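Local coordinates for nodulation fucosyltransferase NodZ (Bradyrhizobium sp., PDB 3SIX), which belongs to the GT-B clan of glycosyltransferases, proteins built from two Rossmann-like domains, and carries a bound GDP in this crystal, at residues R155-A160 / A267-Y272; W26-R31 / R118-A123; K218-T223 / F240-R245. One frame throughout, in Å; residues are numbered along the deposited sequence. Where two conformers were deposited one is given.

Interactions 1 and 3 are neighbours around the GDP-bearing half of the chain, their centres about 11 Å apart, whereas interaction 2 lies on the opposite side of the chain's centre, its centre about 34 Å from that of interaction 1. Interaction 1 is a buried, mostly aliphatic helix-helix contact, and interaction 3 is a partly buried sheet edge that combines backbone bonds with aromatic packing. Asp270 joins them: it is on helix 257-274, bonds the base of GDP and packs against Phe220, Cys222 and Val242 of interaction 3. Interaction 2, a surface contact between helix 15-32 and a loop, relies instead on polar groups and a water.

Interaction 1 (R155-A160 / A267-Y272); sequences RARIDA and ALIDMY. With GDP (guanosine-5'-diphosphate), chain B.
Ile158 and Ile269 meet where helix 152-166 crosses helix 257-274 at -45°, the axes of the two short segments 9.9 Å apart. The two isoleucines slide past each other in opposite directions, their CG1 atoms 4.1 Å apart. Ile269 also touches Ile154 and Leu161, so that with Arg157 and Ile158 it enters a hole formed by positions i, i+3, i+4 and i+7 of the facing helix, as in knobs-into-holes packing. The CD1 end of Ile158 reaches further, to 3.8 Å from Tyr272 CB; the ring of Tyr272 leads away and meets Tyr292 edge-to-face.

The charged group in this contact is used for its flat surface. A bend at chi3 (61°) turns the end of Arg157 across Ile269 at about a right angle, and Ile269 CD1 covers one face of the guanidinium, offset toward its rim and 3.5 Å from Arg157 NE. The charge is met by a salt bridge from Arg157 NH1 to Glu262 of helix 257-274.

On the far side of helix 257-274, Asp270 takes a hydrogen bond from GDP N1 to OD2 at 3.0 Å, while His175 binds the nucleotide as well. Between the two segments no hydrogen bond forms and the contact is by dispersion, while the salt bridge adds a charged tie between the helices; the helix presenting Asp270 to the base is thus backed by both.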
loop_
_atom_site.group_PDB
_atom_site.type_symbol
_atom_site.label_atom_id
_atom_site.label_comp_id
_atom_site.label_asym_id
_atom_site.label_seq_id
_atom_site.Cartn_x
_atom_site.Cartn_y
_atom_site.Cartn_z
ATOM N N ARG A 155 10.636 8.881 8.566
ATOM C CA ARG A 155 9.771 9.752 9.370
ATOM C C ARG A 155 10.257 11.171 9.465
ATOM O O ARG A 155 9.433 12.078 9.399
ATOM C CB ARG A 155 9.561 9.244 10.781
ATOM C CG ARG A 155 8.529 8.185 10.853
ATOM C CD ARG A 155 8.281 7.744 12.303
ATOM N NE ARG A 155 9.244 6.753 12.783
ATOM C CZ ARG A 155 10.154 6.926 13.742
ATOM N NH1 ARG A 155 10.309 8.081 14.386
ATOM N NH2 ARG A 155 10.923 5.907 14.053
ATOM N N ALA A 156 11.576 11.378 9.566
ATOM C CA ALA A 156 12.111 12.742 9.663
ATOM C C ALA A 156 11.777 13.505 8.427
ATOM O O ALA A 156 11.474 14.724 8.478
ATOM C CB ALA A 156 13.676 12.759 9.923
ATOM N N ARG A 157 11.865 12.844 7.279
ATOM C CA ARG A 157 11.558 13.580 6.020
ATOM C C ARG A 157 10.056 13.906 6.001
ATOM O O ARG A 157 9.673 15.013 5.701
ATOM C CB ARG A 157 12.006 12.800 4.780
ATOM C CG ARG A 157 13.529 12.511 4.761
ATOM C CD ARG A 157 13.952 11.433 3.725
ATOM N NE ARG A 157 13.628 11.841 2.350
ATOM C CZ ARG A 157 13.910 11.122 1.267
ATOM N NH1 ARG A 157 14.511 9.946 1.375
ATOM N NH2 ARG A 157 13.578 11.575 0.060
ATOM N N ILE A 158 9.205 12.958 6.402
ATOM C CA ILE A 158 7.781 13.254 6.457
ATOM C C ILE A 158 7.543 14.459 7.385
ATOM O O ILE A 158 6.791 15.377 7.066
ATOM C CB ILE A 158 6.977 11.999 6.919
ATOM C CG1 ILE A 158 7.052 10.907 5.846
ATOM C CG2 ILE A 158 5.530 12.388 7.273
ATOM C CD1 ILE A 158 6.418 9.572 6.232
ATOM N N ASP A 159 8.229 14.483 8.513
ATOM C CA ASP A 159 8.010 15.526 9.494
ATOM C C ASP A 159 8.466 16.880 8.961
ATOM O O ASP A 159 7.798 17.885 9.155
ATOM C CB ASP A 159 8.726 15.184 10.837
ATOM C CG ASP A 159 8.154 13.930 11.535
ATOM O OD1 ASP A 159 6.966 13.630 11.356
ATOM O OD2 ASP A 159 8.895 13.237 12.280
ATOM N N ALA A 160 9.617 16.906 8.313
ATOM C CA ALA A 160 10.147 18.166 7.769
ATOM C C ALA A 160 9.171 18.774 6.757
ATOM O O ALA A 160 8.894 19.992 6.788
ATOM C CB ALA A 160 11.552 17.960 7.138
ATOM N N ALA A 267 8.163 6.690 -2.295
ATOM C CA ALA A 267 6.802 6.137 -2.407
ATOM C C ALA A 267 6.071 6.204 -1.040
ATOM O O ALA A 267 4.946 6.669 -0.939
ATOM C CB ALA A 267 6.828 4.660 -2.972
ATOM N N LEU A 268 6.752 5.814 0.019
ATOM C CA LEU A 268 6.152 5.858 1.382
ATOM C C LEU A 268 5.934 7.271 1.854
ATOM O O LEU A 268 4.962 7.560 2.567
ATOM C CB LEU A 268 7.012 5.093 2.383
ATOM C CG LEU A 268 7.044 3.577 2.182
ATOM C CD1 LEU A 268 8.250 2.924 2.969
ATOM C CD2 LEU A 268 5.714 2.860 2.551
ATOM N N ILE A 269 6.824 8.180 1.480
ATOM C CA ILE A 269 6.670 9.542 1.941
ATOM C C ILE A 269 5.388 10.130 1.331
ATOM O O ILE A 269 4.558 10.711 2.038
ATOM C CB ILE A 269 7.872 10.410 1.601
ATOM C CG1 ILE A 269 9.056 10.000 2.445
ATOM C CG2 ILE A 269 7.533 11.903 1.837
ATOM C CD1 ILE A 269 10.384 10.594 1.952
ATOM N N ASP A 270 5.217 9.983 0.022
ATOM C CA ASP A 270 3.971 10.422 -0.615
ATOM C C ASP A 270 2.732 9.701 -0.057
ATOM O O ASP A 270 1.712 10.328 0.201
ATOM C CB ASP A 270 4.038 10.152 -2.104
ATOM C CG ASP A 270 4.858 11.185 -2.877
ATOM O OD1 ASP A 270 5.282 12.235 -2.336
ATOM O OD2 ASP A 270 5.041 10.906 -4.065
ATOM N N MET A 271 2.811 8.384 0.106
ATOM C CA MET A 271 1.642 7.612 0.567
ATOM C C MET A 271 1.149 8.139 1.910
ATOM O O MET A 271 -0.092 8.344 2.114
ATOM C CB MET A 271 2.027 6.159 0.709
ATOM C CG MET A 271 0.917 5.164 0.677
ATOM S SD MET A 271 1.541 3.460 0.343
ATOM C CE MET A 271 1.458 2.962 1.995
ATOM N N TYR A 272 2.102 8.417 2.808
ATOM C CA TYR A 272 1.740 8.863 4.152
ATOM C C TYR A 272 1.290 10.316 4.204
ATOM O O TYR A 272 0.410 10.661 4.972
ATOM C CB TYR A 272 2.883 8.624 5.139
ATOM C CG TYR A 272 2.907 7.242 5.708
ATOM C CD1 TYR A 272 3.202 6.137 4.895
ATOM C CD2 TYR A 272 2.638 7.003 7.094
ATOM C CE1 TYR A 272 3.227 4.806 5.418
ATOM C CE2 TYR A 272 2.653 5.674 7.626
ATOM C CZ TYR A 272 2.947 4.596 6.781
ATOM O OH TYR A 272 2.973 3.325 7.242
HETATM P PB GDP B . 1.393 -1.620 -10.218
HETATM O O1B GDP B . 0.196 -2.648 -10.688
HETATM O O2B GDP B . 2.534 -2.401 -9.656
HETATM O O3B GDP B . 0.684 -0.637 -9.113
HETATM O O3A GDP B . 1.795 -0.669 -11.575
HETATM P PA GDP B . 1.705 1.005 -11.676
HETATM O O1A GDP B . 2.950 1.490 -12.373
HETATM O O2A GDP B . 0.359 1.443 -12.167
HETATM O "O5'" GDP B . 1.826 1.474 -10.097
HETATM C "C5'" GDP B . 2.757 2.534 -9.746
HETATM C "C4'" GDP B . 4.096 2.081 -9.093
HETATM O "O4'" GDP B . 4.741 3.332 -8.553
HETATM C "C3'" GDP B . 3.792 1.231 -7.875
HETATM O "O3'" GDP B . 5.012 0.736 -7.326
HETATM C "C2'" GDP B . 3.263 2.331 -6.970
HETATM O "O2'" GDP B . 3.203 1.879 -5.624
HETATM C "C1'" GDP B . 4.310 3.471 -7.176
HETATM N N9 GDP B . 3.665 4.805 -7.053
HETATM C C8 GDP B . 2.378 5.058 -7.370
HETATM N N7 GDP B . 2.106 6.340 -7.153
HETATM C C5 GDP B . 3.224 6.903 -6.677
HETATM C C6 GDP B . 3.509 8.205 -6.279
HETATM O O6 GDP B . 2.613 9.059 -6.331
HETATM N N1 GDP B . 4.818 8.514 -5.812
HETATM C C2 GDP B . 5.768 7.517 -5.796
HETATM N N2 GDP B . 6.988 7.813 -5.365
HETATM N N3 GDP B . 5.440 6.266 -6.184
HETATM C C4 GDP B . 4.222 5.943 -6.626
#

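Interaction 2 (W26-R31 / R118-A123); sequences WSYAQR and REDSEA
Tyr28 points the hydroxyl end of its ring at the carboxylate of Asp120 and the backbone N of Ser121, joining helix 15-32 to the loop before strand 125-128. That helix is the connection of a right-handed beta-alpha-beta crossover, between the parallel strands 6-10 and 35-39 of a Rossmann-like sheet. With CG anti to the backbone N (chi1 -170°), the ring extends from the helix toward the loop, stacking on Phe115. Ser121 N approaches at the ring's edge, near its plane, and donates to Tyr28 OH over 3.2 Å at an N-H...O angle of 154°. The carboxylate of Asp120 comes in obliquely, its plane turned 54° from the ring, with OD1 3.1 Å from Tyr28 OH; the same OD1 makes a salt bridge with Arg34.

Arg31 runs alongside the tyrosine, one face of its guanidinium over Tyr28 CE1, and carries its NH2 toward the backbone of Arg118 and Glu119, with a weak hydrogen bond to Ala117 O. One water lies in the plane of the Tyr28 ring, at its edge; it accepts from Tyr28 OH at 2.8 Å, weakly from Arg31 NH2, and donates to Glu119 O at 2.7 Å. Just beyond, Ser121 OG closes an ST turn by accepting from Ala123 N at 2.9 Å.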
loop_
_atom_site.group_PDB
_atom_site.type_symbol
_atom_site.label_atom_id
_atom_site.label_comp_id
_atom_site.label_asym_id
_atom_site.label_seq_id
_atom_site.Cartn_x
_atom_site.Cartn_y
_atom_site.Cartn_z
ATOM N N TRP A 26 -2.515 -11.144 8.194
ATOM C CA TRP A 26 -2.654 -10.915 9.649
ATOM C C TRP A 26 -4.007 -11.381 10.150
ATOM O O TRP A 26 -4.129 -12.018 11.231
ATOM C CB TRP A 26 -2.439 -9.432 9.974
ATOM C CG TRP A 26 -2.702 -9.160 11.363
ATOM C CD1 TRP A 26 -1.817 -9.222 12.388
ATOM C CD2 TRP A 26 -3.964 -8.829 11.932
ATOM N NE1 TRP A 26 -2.447 -8.957 13.560
ATOM C CE2 TRP A 26 -3.771 -8.721 13.316
ATOM C CE3 TRP A 26 -5.246 -8.634 11.409
ATOM C CZ2 TRP A 26 -4.804 -8.410 14.189
ATOM C CZ3 TRP A 26 -6.273 -8.349 12.285
ATOM C CH2 TRP A 26 -6.046 -8.243 13.658
ATOM N N SER A 27 -5.057 -11.069 9.397
ATOM C CA SER A 27 -6.380 -11.408 9.905
ATOM C C SER A 27 -6.574 -12.926 10.073
ATOM O O SER A 27 -7.240 -13.360 11.007
ATOM C CB SER A 27 -7.501 -10.868 9.009
ATOM O OG SER A 27 -8.760 -11.288 9.516
ATOM N N TYR A 28 -6.067 -13.708 9.128
ATOM C CA TYR A 28 -6.245 -15.149 9.204
ATOM C C TYR A 28 -5.385 -15.739 10.339
ATOM O O TYR A 28 -5.778 -16.724 10.969
ATOM C CB TYR A 28 -5.885 -15.838 7.865
ATOM C CG TYR A 28 -6.301 -17.291 7.858
ATOM C CD1 TYR A 28 -7.639 -17.622 7.796
ATOM C CD2 TYR A 28 -5.383 -18.321 7.949
ATOM C CE1 TYR A 28 -8.063 -18.919 7.813
ATOM C CE2 TYR A 28 -5.816 -19.658 7.949
ATOM C CZ TYR A 28 -7.164 -19.934 7.893
ATOM O OH TYR A 28 -7.688 -21.222 7.871
ATOM N N ALA A 29 -4.212 -15.156 10.548
ATOM C CA ALA A 29 -3.316 -15.522 11.646
ATOM C C ALA A 29 -3.977 -15.242 13.019
ATOM O O ALA A 29 -3.945 -16.054 13.926
ATOM C CB ALA A 29 -1.966 -14.746 11.499
ATOM N N GLN A 30 -4.589 -14.080 13.137
ATOM C CA GLN A 30 -5.365 -13.709 14.308
ATOM C C GLN A 30 -6.458 -14.708 14.542
ATOM O O GLN A 30 -6.620 -15.261 15.635
ATOM C CB GLN A 30 -5.995 -12.338 14.085
ATOM C CG GLN A 30 -6.538 -11.643 15.343
ATOM C CD GLN A 30 -7.891 -12.201 15.829
ATOM O OE1 GLN A 30 -8.157 -12.236 17.021
ATOM N NE2 GLN A 30 -8.720 -12.661 14.904
ATOM N N ARG A 31 -7.225 -14.931 13.498
ATOM C CA ARG A 31 -8.408 -15.768 13.603
ATOM C C ARG A 31 -8.081 -17.240 13.977
ATOM O O ARG A 31 -8.865 -17.875 14.702
ATOM C CB ARG A 31 -9.185 -15.687 12.284
ATOM C CG ARG A 31 -10.622 -16.247 12.371
ATOM C CD ARG A 31 -11.173 -16.606 10.958
ATOM N NE ARG A 31 -11.283 -18.051 10.764
ATOM C CZ ARG A 31 -11.558 -18.655 9.596
ATOM N NH1 ARG A 31 -11.762 -17.955 8.471
ATOM N NH2 ARG A 31 -11.641 -19.981 9.556
ATOM N N ARG A 118 -15.490 -21.904 7.609
ATOM C CA ARG A 118 -15.727 -21.950 9.064
ATOM C C ARG A 118 -14.600 -22.640 9.857
ATOM O O ARG A 118 -14.279 -22.234 10.976
ATOM C CB ARG A 118 -17.043 -22.686 9.335
ATOM C CG ARG A 118 -17.494 -22.645 10.793
ATOM C CD ARG A 118 -18.961 -23.028 10.919
ATOM N NE ARG A 118 -19.834 -21.992 10.379
ATOM C CZ ARG A 118 -21.022 -22.224 9.836
ATOM N NH1 ARG A 118 -21.481 -23.464 9.748
ATOM N NH2 ARG A 118 -21.747 -21.216 9.371
ATOM N N GLU A 119 -14.028 -23.691 9.276
ATOM C CA GLU A 119 -12.979 -24.468 9.918
ATOM C C GLU A 119 -11.598 -24.015 9.428
ATOM O O GLU A 119 -11.377 -23.885 8.217
ATOM C CB GLU A 119 -13.150 -25.956 9.587
ATOM C CG GLU A 119 -14.213 -26.687 10.385
ATOM C CD GLU A 119 -13.804 -26.906 11.831
ATOM O OE1 GLU A 119 -13.266 -27.993 12.137
ATOM O OE2 GLU A 119 -14.003 -25.976 12.648
ATOM N N ASP A 120 -10.681 -23.799 10.376
ATOM C CA ASP A 120 -9.254 -23.600 10.104
ATOM C C ASP A 120 -8.708 -24.698 9.169
ATOM O O ASP A 120 -9.251 -25.831 9.142
ATOM C CB ASP A 120 -8.508 -23.607 11.444
ATOM C CG ASP A 120 -7.007 -23.342 11.317
ATOM O OD1 ASP A 120 -6.534 -22.629 10.388
ATOM O OD2 ASP A 120 -6.292 -23.850 12.205
ATOM N N SER A 121 -7.678 -24.356 8.385
ATOM C CA SER A 121 -6.954 -25.344 7.589
ATOM C C SER A 121 -6.123 -26.215 8.502
ATOM O O SER A 121 -5.673 -25.768 9.564
ATOM C CB SER A 121 -6.005 -24.711 6.557
ATOM O OG SER A 121 -5.148 -25.699 5.945
ATOM N N GLU A 122 -5.888 -27.448 8.061
ATOM C CA GLU A 122 -5.076 -28.350 8.863
ATOM C C GLU A 122 -3.617 -28.181 8.493
ATOM O O GLU A 122 -2.744 -28.655 9.220
ATOM C CB GLU A 122 -5.534 -29.802 8.754
ATOM C CG GLU A 122 -6.656 -30.141 9.748
ATOM C CD GLU A 122 -6.244 -29.996 11.222
ATOM O OE1 GLU A 122 -5.477 -30.859 11.717
ATOM O OE2 GLU A 122 -6.718 -29.041 11.896
ATOM N N ALA A 123 -3.362 -27.469 7.392
ATOM C CA ALA A 123 -2.004 -27.126 6.988
ATOM C C ALA A 123 -1.309 -26.349 8.097
ATOM O O ALA A 123 -1.881 -25.444 8.659
ATOM C CB ALA A 123 -2.003 -26.308 5.673
HETATM O O HOH W 1 -10.410 -21.493 7.413
#

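Interaction 3 (K218-T223 / F240-R245); sequences KVFLCT and FAVPKR. With GDP (guanosine-5'-diphosphate), chain B.
Phe240 lays one face of its ring over the backbone of Phe220, whose CA sits 4.3 Å from the ring centroid in a CH-pi contact. The ring reaches back over the neighbouring strand because CG takes the crowded position between the backbone N and the carbonyl carbon (chi1 69°). From the opposite face comes Lys218, its chain crossing the phenyl group at about a right angle; NZ makes an off-centre cation-pi contact, 4.8 Å from the ring centroid, and also a weak hydrogen bond to His165, whose own ring stacks with Phe240. The two phenylalanine rings are nearly parallel, with planes 29° apart, but are slid so far that they barely overlap, and Phe220 CD1 comes 3.5 Å from Phe240 CE2. At the edge of the Phe220 ring, in its plane, Val242 CG2 touches CE1.

Beneath the side chains is a parallel beta bridge, Phe220 with Phe240, at the margin of the second Rossmann-like sheet: strand 217-223, helix 226-235 and strand 239-240 form a beta-alpha-beta unit, and 239-240 is the strand at this margin of the sheet. Phe240 N donates to Val219 O at 2.8 Å and Phe240 O accepts from Leu221 N at 2.9 Å, both nearly straight, so this residue is gripped on both its polar backbone atoms. Further along, a water bridges the two segments, accepting from Val242 N at 3.0 Å and donating to Leu221 O. On strand 217-223, Cys222 CB lies 3.5 Å from O6 of GDP.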
loop_
_atom_site.group_PDB
_atom_site.type_symbol
_atom_site.label_atom_id
_atom_site.label_comp_id
_atom_site.label_asym_id
_atom_site.label_seq_id
_atom_site.Cartn_x
_atom_site.Cartn_y
_atom_site.Cartn_z
ATOM N N LYS A 218 -3.480 24.692 -0.025
ATOM C CA LYS A 218 -2.358 24.386 -0.889
ATOM C C LYS A 218 -2.610 23.045 -1.563
ATOM O O LYS A 218 -3.427 22.236 -1.066
ATOM C CB LYS A 218 -1.057 24.305 -0.107
ATOM C CG LYS A 218 -0.623 25.634 0.481
ATOM C CD LYS A 218 0.734 25.536 1.183
ATOM C CE LYS A 218 1.929 25.400 0.229
ATOM N NZ LYS A 218 3.237 25.396 0.965
ATOM N N VAL A 219 -1.941 22.823 -2.715
ATOM C CA VAL A 219 -2.202 21.636 -3.513
ATOM C C VAL A 219 -0.955 20.770 -3.564
ATOM O O VAL A 219 0.103 21.235 -3.984
ATOM C CB VAL A 219 -2.698 22.026 -4.925
ATOM C CG1 VAL A 219 -2.844 20.771 -5.828
ATOM C CG2 VAL A 219 -4.039 22.849 -4.803
ATOM N N PHE A 220 -1.086 19.521 -3.093
ATOM C CA PHE A 220 0.016 18.561 -2.984
ATOM C C PHE A 220 -0.131 17.558 -4.098
ATOM O O PHE A 220 -1.096 16.786 -4.130
ATOM C CB PHE A 220 -0.021 17.846 -1.644
ATOM C CG PHE A 220 0.981 16.730 -1.502
ATOM C CD1 PHE A 220 2.330 16.932 -1.798
ATOM C CD2 PHE A 220 0.594 15.481 -0.985
ATOM C CE1 PHE A 220 3.263 15.901 -1.648
ATOM C CE2 PHE A 220 1.535 14.446 -0.847
ATOM C CZ PHE A 220 2.861 14.664 -1.202
ATOM N N LEU A 221 0.821 17.572 -5.018
ATOM C CA LEU A 221 0.694 16.807 -6.245
ATOM C C LEU A 221 1.686 15.650 -6.205
ATOM O O LEU A 221 2.894 15.855 -5.972
ATOM C CB LEU A 221 0.934 17.730 -7.453
ATOM C CG LEU A 221 0.774 17.128 -8.855
ATOM C CD1 LEU A 221 -0.601 16.528 -9.117
ATOM C CD2 LEU A 221 1.054 18.158 -9.945
ATOM N N CYS A 222 1.173 14.437 -6.413
ATOM C CA CYS A 222 1.991 13.211 -6.444
ATOM C C CYS A 222 1.835 12.548 -7.804
ATOM O O CYS A 222 0.821 11.925 -8.105
ATOM C CB CYS A 222 1.548 12.240 -5.359
ATOM S SG CYS A 222 1.832 12.768 -3.655
ATOM N N THR A 223 2.825 12.744 -8.653
ATOM C CA THR A 223 2.809 12.259 -10.005
ATOM C C THR A 223 4.241 11.876 -10.417
ATOM O O THR A 223 5.231 12.426 -9.911
ATOM C CB THR A 223 2.262 13.349 -10.947
ATOM O OG1 THR A 223 2.209 12.876 -12.308
ATOM C CG2 THR A 223 3.147 14.582 -10.894
ATOM N N PHE A 240 2.633 22.127 -4.866
ATOM C CA PHE A 240 3.974 21.619 -4.513
ATOM C C PHE A 240 4.018 20.091 -4.511
ATOM O O PHE A 240 3.008 19.397 -4.412
ATOM C CB PHE A 240 4.436 22.136 -3.116
ATOM C CG PHE A 240 3.634 21.540 -1.965
ATOM C CD1 PHE A 240 2.373 22.015 -1.670
ATOM C CD2 PHE A 240 4.130 20.487 -1.226
ATOM C CE1 PHE A 240 1.618 21.434 -0.650
ATOM C CE2 PHE A 240 3.394 19.917 -0.203
ATOM C CZ PHE A 240 2.137 20.403 0.093
ATOM N N ALA A 241 5.229 19.589 -4.585
ATOM C CA ALA A 241 5.523 18.203 -4.654
ATOM C C ALA A 241 6.785 17.966 -3.822
ATOM O O ALA A 241 7.572 18.886 -3.594
ATOM C CB ALA A 241 5.797 17.789 -6.141
ATOM N N VAL A 242 7.011 16.706 -3.455
ATOM C CA VAL A 242 8.266 16.308 -2.862
ATOM C C VAL A 242 9.383 16.305 -3.899
ATOM O O VAL A 242 9.269 15.606 -4.912
ATOM C CB VAL A 242 8.169 14.884 -2.278
ATOM C CG1 VAL A 242 9.518 14.496 -1.540
ATOM C CG2 VAL A 242 6.987 14.823 -1.360
ATOM N N PRO A 243 10.482 17.061 -3.636
ATOM C CA PRO A 243 11.636 17.067 -4.539
ATOM C C PRO A 243 12.205 15.682 -4.782
ATOM O O PRO A 243 12.238 14.865 -3.869
ATOM C CB PRO A 243 12.685 17.913 -3.786
ATOM C CG PRO A 243 11.909 18.760 -2.853
ATOM C CD PRO A 243 10.708 17.920 -2.462
ATOM N N LYS A 244 12.617 15.428 -6.021
ATOM C CA LYS A 244 13.480 14.282 -6.330
ATOM C C LYS A 244 14.889 14.492 -5.766
ATOM O O LYS A 244 15.429 15.605 -5.812
ATOM C CB LYS A 244 13.555 14.030 -7.855
ATOM C CG LYS A 244 12.519 12.990 -8.359
ATOM C CD LYS A 244 12.424 12.943 -9.887
ATOM C CE LYS A 244 13.738 12.539 -10.550
ATOM N NZ LYS A 244 14.626 13.707 -10.821
ATOM N N ARG A 245 15.475 13.416 -5.237
ATOM C CA ARG A 245 16.896 13.400 -4.868
ATOM C C ARG A 245 17.733 12.645 -5.917
ATOM O O ARG A 245 17.509 11.452 -6.177
ATOM C CB ARG A 245 17.076 12.747 -3.497
ATOM C CG ARG A 245 16.338 13.455 -2.369
ATOM C CD ARG A 245 16.667 12.823 -1.020
ATOM N NE ARG A 245 16.295 13.692 0.096
ATOM C CZ ARG A 245 16.595 13.451 1.378
ATOM N NH1 ARG A 245 17.263 12.345 1.734
ATOM N NH2 ARG A 245 16.224 14.326 2.311
HETATM P PB GDP B . 1.393 -1.620 -10.218
HETATM O O1B GDP B . 0.196 -2.648 -10.688
HETATM O O2B GDP B . 2.534 -2.401 -9.656
HETATM O O3B GDP B . 0.684 -0.637 -9.113
HETATM O O3A GDP B . 1.795 -0.669 -11.575
HETATM P PA GDP B . 1.705 1.005 -11.676
HETATM O O1A GDP B . 2.950 1.490 -12.373
HETATM O O2A GDP B . 0.359 1.443 -12.167
HETATM O "O5'" GDP B . 1.826 1.474 -10.097
HETATM C "C5'" GDP B . 2.757 2.534 -9.746
HETATM C "C4'" GDP B . 4.096 2.081 -9.093
HETATM O "O4'" GDP B . 4.741 3.332 -8.553
HETATM C "C3'" GDP B . 3.792 1.231 -7.875
HETATM O "O3'" GDP B . 5.012 0.736 -7.326
HETATM C "C2'" GDP B . 3.263 2.331 -6.970
HETATM O "O2'" GDP B . 3.203 1.879 -5.624
HETATM C "C1'" GDP B . 4.310 3.471 -7.176
HETATM N N9 GDP B . 3.665 4.805 -7.053
HETATM C C8 GDP B . 2.378 5.058 -7.370
HETATM N N7 GDP B . 2.106 6.340 -7.153
HETATM C C5 GDP B . 3.224 6.903 -6.677
HETATM C C6 GDP B . 3.509 8.205 -6.279
HETATM O O6 GDP B . 2.613 9.059 -6.331
HETATM N N1 GDP B . 4.818 8.514 -5.812
HETATM C C2 GDP B . 5.768 7.517 -5.796
HETATM N N2 GDP B . 6.988 7.813 -5.365
HETATM N N3 GDP B . 5.440 6.266 -6.184
HETATM C C4 GDP B . 4.222 5.943 -6.626
HETATM O O HOH W 2 5.197 14.426 -4.229
#